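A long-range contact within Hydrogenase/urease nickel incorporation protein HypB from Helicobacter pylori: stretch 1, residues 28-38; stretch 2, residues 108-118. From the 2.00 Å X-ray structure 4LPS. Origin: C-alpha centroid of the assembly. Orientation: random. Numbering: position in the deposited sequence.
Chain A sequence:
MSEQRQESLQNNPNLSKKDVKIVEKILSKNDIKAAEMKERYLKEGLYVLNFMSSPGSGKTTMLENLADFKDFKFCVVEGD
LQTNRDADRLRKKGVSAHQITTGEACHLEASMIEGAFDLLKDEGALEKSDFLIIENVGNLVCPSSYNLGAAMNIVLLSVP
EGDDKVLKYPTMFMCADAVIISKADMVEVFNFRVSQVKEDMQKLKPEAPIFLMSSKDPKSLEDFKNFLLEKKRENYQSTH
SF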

ATOM      1  N   SER A  28       2.086  21.089  -9.307  1.00 55.26           N
ATOM      2  CA  SER A  28       3.254  20.270  -8.997  1.00 50.11           C
ATOM      3  C   SER A  28       3.730  20.413  -7.553  1.00 47.10           C
ATOM      4  O   SER A  28       4.713  19.783  -7.175  1.00 45.84           O
ATOM      5  CB  SER A  28       4.418  20.592  -9.944  1.00 45.57           C
ATOM      6  OG  SER A  28       4.218  20.028 -11.229  1.00 43.11           O
ATOM      7  N   LYS A  29       3.032  21.217  -6.750  1.00 45.06           N
ATOM      8  CA  LYS A  29       3.426  21.437  -5.356  1.00 37.37           C
ATOM      9  C   LYS A  29       3.593  20.102  -4.632  1.00 26.22           C
ATOM     10  O   LYS A  29       4.622  19.863  -3.990  1.00 17.98           O
ATOM     11  CB  LYS A  29       2.398  22.321  -4.638  1.00 43.09           C
ATOM     12  CG  LYS A  29       2.784  22.772  -3.225  1.00 48.66           C
ATOM     13  CD  LYS A  29       2.148  21.906  -2.135  1.00 52.32           C
ATOM     14  CE  LYS A  29       2.352  22.512  -0.748  1.00 56.52           C
ATOM     15  NZ  LYS A  29       1.801  21.647   0.335  1.00 56.94           N
ATOM     16  N   ASN A  30       2.589  19.237  -4.726  1.00 21.38           N
ATOM     17  CA  ASN A  30       2.720  17.896  -4.172  1.00 18.77           C
ATOM     18  C   ASN A  30       3.726  17.088  -4.988  1.00 16.19           C
ATOM     19  O   ASN A  30       4.501  16.313  -4.433  1.00 14.43           O
ATOM     20  CB  ASN A  30       1.375  17.174  -4.116  1.00 21.16           C
ATOM     21  CG  ASN A  30       1.470  15.833  -3.409  1.00 21.51           C
ATOM     22  OD1 ASN A  30       1.635  15.771  -2.191  1.00 20.27           O
ATOM     23  ND2 ASN A  30       1.382  14.750  -4.176  1.00 20.52           N
ATOM     24  N   ASP A  31       3.688  17.259  -6.310  1.00 17.31           N
ATOM     25  CA  ASP A  31       4.613  16.576  -7.215  1.00 15.37           C
ATOM     26  C   ASP A  31       6.071  16.936  -6.919  1.00 13.53           C
ATOM     27  O   ASP A  31       6.946  16.070  -6.938  1.00 12.22           O
ATOM     28  CB  ASP A  31       4.279  16.911  -8.669  1.00 20.97           C
ATOM     29  CG  ASP A  31       3.390  15.870  -9.327  1.00 30.66           C
ATOM     30  OD1 ASP A  31       2.942  14.928  -8.640  1.00 29.98           O
ATOM     31  OD2 ASP A  31       3.138  16.001 -10.545  1.00 38.13           O
ATOM     32  N   ILE A  32       6.330  18.215  -6.667  1.00 14.19           N
ATOM     33  CA  ILE A  32       7.664  18.659  -6.275  1.00 13.50           C
ATOM     34  C   ILE A  32       8.082  17.984  -4.974  1.00 12.20           C
ATOM     35  O   ILE A  32       9.162  17.394  -4.886  1.00 11.42           O
ATOM     36  CB  ILE A  32       7.734  20.194  -6.094  1.00 15.52           C
ATOM     37  CG1 ILE A  32       7.544  20.914  -7.433  1.00 17.33           C
ATOM     38  CG2 ILE A  32       9.062  20.602  -5.473  1.00 15.71           C
ATOM     39  CD1 ILE A  32       8.613  20.592  -8.453  1.00 22.54           C
ATOM     40  N   LYS A  33       7.219  18.079  -3.966  1.00 12.84           N
ATOM     41  CA  LYS A  33       7.491  17.505  -2.652  1.00 12.40           C
ATOM     42  C   LYS A  33       7.653  15.984  -2.697  1.00 13.50           C
ATOM     43  O   LYS A  33       8.456  15.417  -1.957  1.00 12.65           O
ATOM     44  CB  LYS A  33       6.383  17.889  -1.666  1.00 14.34           C
ATOM     45  CG  LYS A  33       6.727  17.559  -0.226  1.00 25.50           C
ATOM     46  CD  LYS A  33       8.047  18.218   0.165  1.00 31.70           C
ATOM     47  CE  LYS A  33       8.330  18.065   1.648  1.00 35.43           C
ATOM     48  NZ  LYS A  33       9.716  18.490   1.998  1.00 38.76           N
ATOM     49  N   ALA A  34       6.882  15.329  -3.558  1.00 10.93           N
ATOM     50  CA  ALA A  34       7.008  13.889  -3.752  1.00 10.38           C
ATOM     51  C   ALA A  34       8.366  13.521  -4.337  1.00 10.23           C
ATOM     52  O   ALA A  34       8.970  12.522  -3.945  1.00  9.17           O
ATOM     53  CB  ALA A  34       5.895  13.379  -4.646  1.00 11.71           C
ATOM     54  N   ALA A  35       8.833  14.324  -5.289  1.00 12.77           N
ATOM     55  CA  ALA A  35      10.138  14.111  -5.900  1.00 13.78           C
ATOM     56  C   ALA A  35      11.261  14.311  -4.885  1.00 13.71           C
ATOM     57  O   ALA A  35      12.274  13.611  -4.917  1.00 11.92           O
ATOM     58  CB  ALA A  35      10.321  15.045  -7.089  1.00 14.66           C
ATOM     59  N   GLU A  36      11.079  15.281  -3.993  1.00 11.96           N
ATOM     60  CA  GLU A  36      12.060  15.560  -2.949  1.00 11.52           C
ATOM     61  C   GLU A  36      12.087  14.457  -1.898  1.00 12.25           C
ATOM     62  O   GLU A  36      13.146  14.128  -1.363  1.00 15.75           O
ATOM     63  CB  GLU A  36      11.770  16.908  -2.296  1.00 11.62           C
ATOM     64  CG  GLU A  36      12.066  18.092  -3.200  1.00 12.91           C
ATOM     65  CD  GLU A  36      11.727  19.408  -2.546  1.00 20.51           C
ATOM     66  OE1 GLU A  36      12.519  20.362  -2.680  1.00 21.37           O
ATOM     67  OE2 GLU A  36      10.664  19.484  -1.896  1.00 23.44           O
ATOM     68  N   MET A  37      10.920  13.904  -1.581  1.00  9.46           N
ATOM     69  CA  MET A  37      10.853  12.787  -0.644  1.00 15.58           C
ATOM     70  C   MET A  37      11.489  11.545  -1.250  1.00 13.93           C
ATOM     71  O   MET A  37      12.111  10.754  -0.540  1.00 15.81           O
ATOM     72  CB  MET A  37       9.410  12.490  -0.231  1.00 15.13           C
ATOM     73  CG  MET A  37       8.812  13.498   0.743  1.00 19.46           C
ATOM     74  SD  MET A  37       9.812  13.736   2.234  1.00 20.02           S
ATOM     75  CE  MET A  37       9.893  12.054   2.853  1.00 17.52           C
ATOM     76  N   LYS A  38      11.304  11.363  -2.555  1.00 11.07           N
ATOM     77  CA  LYS A  38      11.912  10.238  -3.260  1.00 15.04           C
ATOM     78  C   LYS A  38      13.440  10.286  -3.202  1.00 15.23           C
ATOM     79  O   LYS A  38      14.091   9.245  -3.113  1.00 19.04           O
ATOM     80  CB  LYS A  38      11.445  10.188  -4.715  1.00 14.30           C
ATOM     81  CG  LYS A  38      11.803   8.878  -5.411  1.00 17.38           C
ATOM     82  CD  LYS A  38      11.214   8.779  -6.808  1.00 13.33           C
ATOM     83  CE  LYS A  38      11.726   7.533  -7.516  1.00 16.03           C
ATOM     84  NZ  LYS A  38      11.239   7.445  -8.917  1.00 19.20           N
ATOM     85  N   LEU A 108      -3.338  11.058   1.982  1.00 11.11           N
ATOM     86  CA  LEU A 108      -2.027  11.526   2.394  1.00 16.35           C
ATOM     87  C   LEU A 108      -1.423  12.423   1.322  1.00 14.97           C
ATOM     88  O   LEU A 108      -1.727  12.285   0.134  1.00 11.20           O
ATOM     89  CB  LEU A 108      -1.099  10.346   2.690  1.00 10.76           C
ATOM     90  CG  LEU A 108      -1.457   9.574   3.963  1.00 10.97           C
ATOM     91  CD1 LEU A 108      -0.507   8.405   4.189  1.00 10.88           C
ATOM     92  CD2 LEU A 108      -1.471  10.504   5.170  1.00 12.29           C
ATOM     93  N   GLU A 109      -0.569  13.344   1.750  1.00 14.22           N
ATOM     94  CA  GLU A 109       0.210  14.161   0.830  1.00 14.35           C
ATOM     95  C   GLU A 109       1.689  14.039   1.181  1.00 14.62           C
ATOM     96  O   GLU A 109       2.033  13.702   2.315  1.00 17.26           O
ATOM     97  CB  GLU A 109      -0.254  15.620   0.872  1.00 17.49           C
ATOM     98  CG  GLU A 109      -1.677  15.816   0.369  1.00 21.27           C
ATOM     99  CD  GLU A 109      -2.190  17.219   0.604  1.00 26.02           C
ATOM    100  OE1 GLU A 109      -3.313  17.528   0.150  1.00 27.46           O
ATOM    101  OE2 GLU A 109      -1.475  18.010   1.254  1.00 28.32           O
ATOM    102  N   ALA A 110       2.556  14.302   0.208  1.00 12.44           N
ATOM    103  CA  ALA A 110       3.993  14.098   0.381  1.00 12.93           C
ATOM    104  C   ALA A 110       4.566  14.863   1.573  1.00 12.40           C
ATOM    105  O   ALA A 110       5.443  14.357   2.272  1.00 15.31           O
ATOM    106  CB  ALA A 110       4.729  14.487  -0.888  1.00 12.98           C
ATOM    107  N   SER A 111       4.078  16.079   1.796  1.00 13.94           N
ATOM    108  CA  SER A 111       4.525  16.884   2.928  1.00 16.65           C
ATOM    109  C   SER A 111       4.199  16.223   4.271  1.00 17.55           C
ATOM    110  O   SER A 111       4.892  16.456   5.263  1.00 18.71           O
ATOM    111  CB  SER A 111       3.906  18.281   2.855  1.00 18.19           C
ATOM    112  OG  SER A 111       2.493  18.212   2.805  1.00 22.17           O
ATOM    113  N   MET A 112       3.153  15.398   4.301  1.00 16.52           N
ATOM    114  CA  MET A 112       2.771  14.690   5.523  1.00 18.26           C
ATOM    115  C   MET A 112       3.746  13.565   5.857  1.00 17.05           C
ATOM    116  O   MET A 112       3.960  13.247   7.029  1.00 20.72           O
ATOM    117  CB  MET A 112       1.362  14.104   5.391  1.00 19.92           C
ATOM    118  CG  MET A 112       0.239  15.117   5.201  1.00 22.37           C
ATOM    119  SD  MET A 112      -1.343  14.275   4.964  1.00 20.41           S
ATOM    120  CE  MET A 112      -2.350  15.587   4.260  1.00 17.53           C
ATOM    121  N   ILE A 113       4.339  12.970   4.825  1.00 12.57           N
ATOM    122  CA  ILE A 113       5.271  11.861   5.013  1.00 16.64           C
ATOM    123  C   ILE A 113       6.552  12.318   5.709  1.00 17.23           C
ATOM    124  O   ILE A 113       7.160  11.556   6.464  1.00 19.18           O
ATOM    125  CB  ILE A 113       5.629  11.192   3.667  1.00 15.90           C
ATOM    126  CG1 ILE A 113       4.366  10.929   2.841  1.00 11.52           C
ATOM    127  CG2 ILE A 113       6.400   9.897   3.894  1.00 16.05           C
ATOM    128  CD1 ILE A 113       3.400   9.942   3.492  1.00 11.25           C
ATOM    129  N   GLU A 114       6.950  13.564   5.458  1.00 15.76           N
ATOM    130  CA  GLU A 114       8.246  14.073   5.900  1.00 18.49           C
ATOM    131  C   GLU A 114       8.417  13.960   7.409  1.00 18.49           C
ATOM    132  O   GLU A 114       9.456  13.507   7.893  1.00 19.29           O
ATOM    133  CB  GLU A 114       8.423  15.532   5.477  1.00 25.41           C
ATOM    134  CG  GLU A 114       9.735  16.145   5.943  1.00 35.12           C
ATOM    135  CD  GLU A 114       9.910  17.582   5.498  1.00 42.95           C
ATOM    136  OE1 GLU A 114      10.872  18.237   5.961  1.00 45.98           O
ATOM    137  OE2 GLU A 114       9.091  18.058   4.684  1.00 43.04           O
ATOM    138  N   GLY A 115       7.391  14.385   8.143  1.00 19.40           N
ATOM    139  CA  GLY A 115       7.411  14.346   9.594  1.00 19.65           C
ATOM    140  C   GLY A 115       7.578  12.940  10.132  1.00 19.18           C
ATOM    141  O   GLY A 115       8.409  12.695  11.004  1.00 17.37           O
ATOM    142  N   ALA A 116       6.779  12.015   9.607  1.00 18.60           N
ATOM    143  CA  ALA A 116       6.847  10.617  10.014  1.00 19.59           C
ATOM    144  C   ALA A 116       8.192  10.004   9.632  1.00 21.32           C
ATOM    145  O   ALA A 116       8.768   9.224  10.392  1.00 18.92           O
ATOM    146  CB  ALA A 116       5.704   9.828   9.386  1.00 14.05           C
ATOM    147  N   PHE A 117       8.680  10.369   8.450  1.00 15.30           N
ATOM    148  CA  PHE A 117       9.976   9.917   7.951  1.00 15.87           C
ATOM    149  C   PHE A 117      11.106  10.327   8.895  1.00 19.27           C
ATOM    150  O   PHE A 117      11.975   9.517   9.225  1.00 17.97           O
ATOM    151  CB  PHE A 117      10.216  10.490   6.550  1.00 18.06           C
ATOM    152  CG  PHE A 117      11.417   9.924   5.840  1.00 16.88           C
ATOM    153  CD1 PHE A 117      12.649  10.557   5.912  1.00 19.04           C
ATOM    154  CD2 PHE A 117      11.303   8.778   5.067  1.00 17.31           C
ATOM    155  CE1 PHE A 117      13.750  10.044   5.247  1.00 18.25           C
ATOM    156  CE2 PHE A 117      12.398   8.260   4.398  1.00 18.73           C
ATOM    157  CZ  PHE A 117      13.625   8.897   4.487  1.00 18.84           C
ATOM    158  N   ASP A 118      11.102  11.590   9.308  1.00 17.83           N
ATOM    159  CA  ASP A 118      12.125  12.109  10.209  1.00 19.39           C
ATOM    160  C   ASP A 118      12.144  11.376  11.552  1.00 19.93           C
ATOM    161  O   ASP A 118      13.214  11.057  12.076  1.00 21.14           O
ATOM    162  CB  ASP A 118      11.924  13.608  10.432  1.00 20.04           C
ATOM    163  CG  ASP A 118      12.270  14.430   9.209  1.00 29.34           C
ATOM    164  OD1 ASP A 118      12.869  13.871   8.267  1.00 29.63           O
ATOM    165  OD2 ASP A 118      11.942  15.637   9.184  1.00 31.64           O
TER
HETATM  166  O   HOH W   1       0.626  19.192   1.174  1.00 37.90           O
HETATM  167  O   HOH W   2       2.676  17.517  -0.477  1.00 20.10           O

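Two helices distant in sequence often meet by a simple rule: polar side chains pair with charged partners and with backbone amides, while small and flexible apolar residues fill the space between the axes. The contact between residues 28-38 and 108-118 of HypB illustrates it compactly. The helices run in roughly the same direction, at 31°, with their axes approaching to 9.0 Å, and together the two stretches bury 452 Å².

The strongest polar link is a salt bridge, in which Lys-33 NZ donates a hydrogen bond to Glu-114 OE2 at 2.8 Å. Both residues direct their CA-to-CB bonds toward the partner stretch. Glu-114 is extended, with chi1, chi2 and chi3 all near 180°, whereas Lys-33 bends once, at chi2 (p), and is otherwise t throughout. Its chain thus runs along the second helix before delivering the ammonium group, and its aliphatic part is put to use on the way: Lys-33 CG lies 3.7 Å from Ala-110 CB and 3.6 Å from Ser-111 N. A long side chain with an apolar stem and a charged tip suits such a place, since it can pack and pair at once.

The second direct hydrogen bond engages the backbone. Ala-110 N donates to Asn-30 OD1 at 3.0 Å, with a nearly straight angle of 166°. The amide of Ala-110 has no backbone acceptor within its own stretch, and a side chain from the other stretch supplies one. The CA-to-CB bond of Asn-30 points sideways, but chi1 (t) brings its end nearer. The same oxygen has a further partner: water 2 donates to Asn-30 OD1 at 2.7 Å and accepts from Ser-111 N at 3.0 Å, so that one carboxamide serves two successive amides, the second through solvent. Asn-30 ND2 is hydrogen-bonded elsewhere in the structure.

At the exposed Lys-29, water 1 does the work of a direct contact. Lys-29 NZ and Ser-111 OG are 4.3 Å apart, but the water accepts a weak hydrogen bond from Lys-29 NZ at 2.8 Å, lies 2.7 Å from Ser-111 OG in a second hydrogen bond, and donates to Glu-109 OE2 at an unusually short 2.4 Å.

The backbones come close where both residues are alanine, with no side chain beyond CB to hold them apart. Ala-34 and Ala-110 have CA atoms 5.1 Å apart, their CB atoms touch at 4.1 Å, and Ala-110 CB reaches Ala-34 N at 3.5 Å. Both alanines are buried.

Farther along, the gap is filled by Met-37, which loses 95 Å² to the other stretch, more than any other residue here. Its side chain is a knob set among Ala-110, Ile-113, Glu-114 and Phe-117. All three chi angles are m, and the curled chain places Met-37 CE over one face of the Phe-117 ring, 4.0 Å from Phe-117 CG, and 4.2 Å from Ile-113 CG2. An unbranched, flexible thioether is well suited to so varied a pocket.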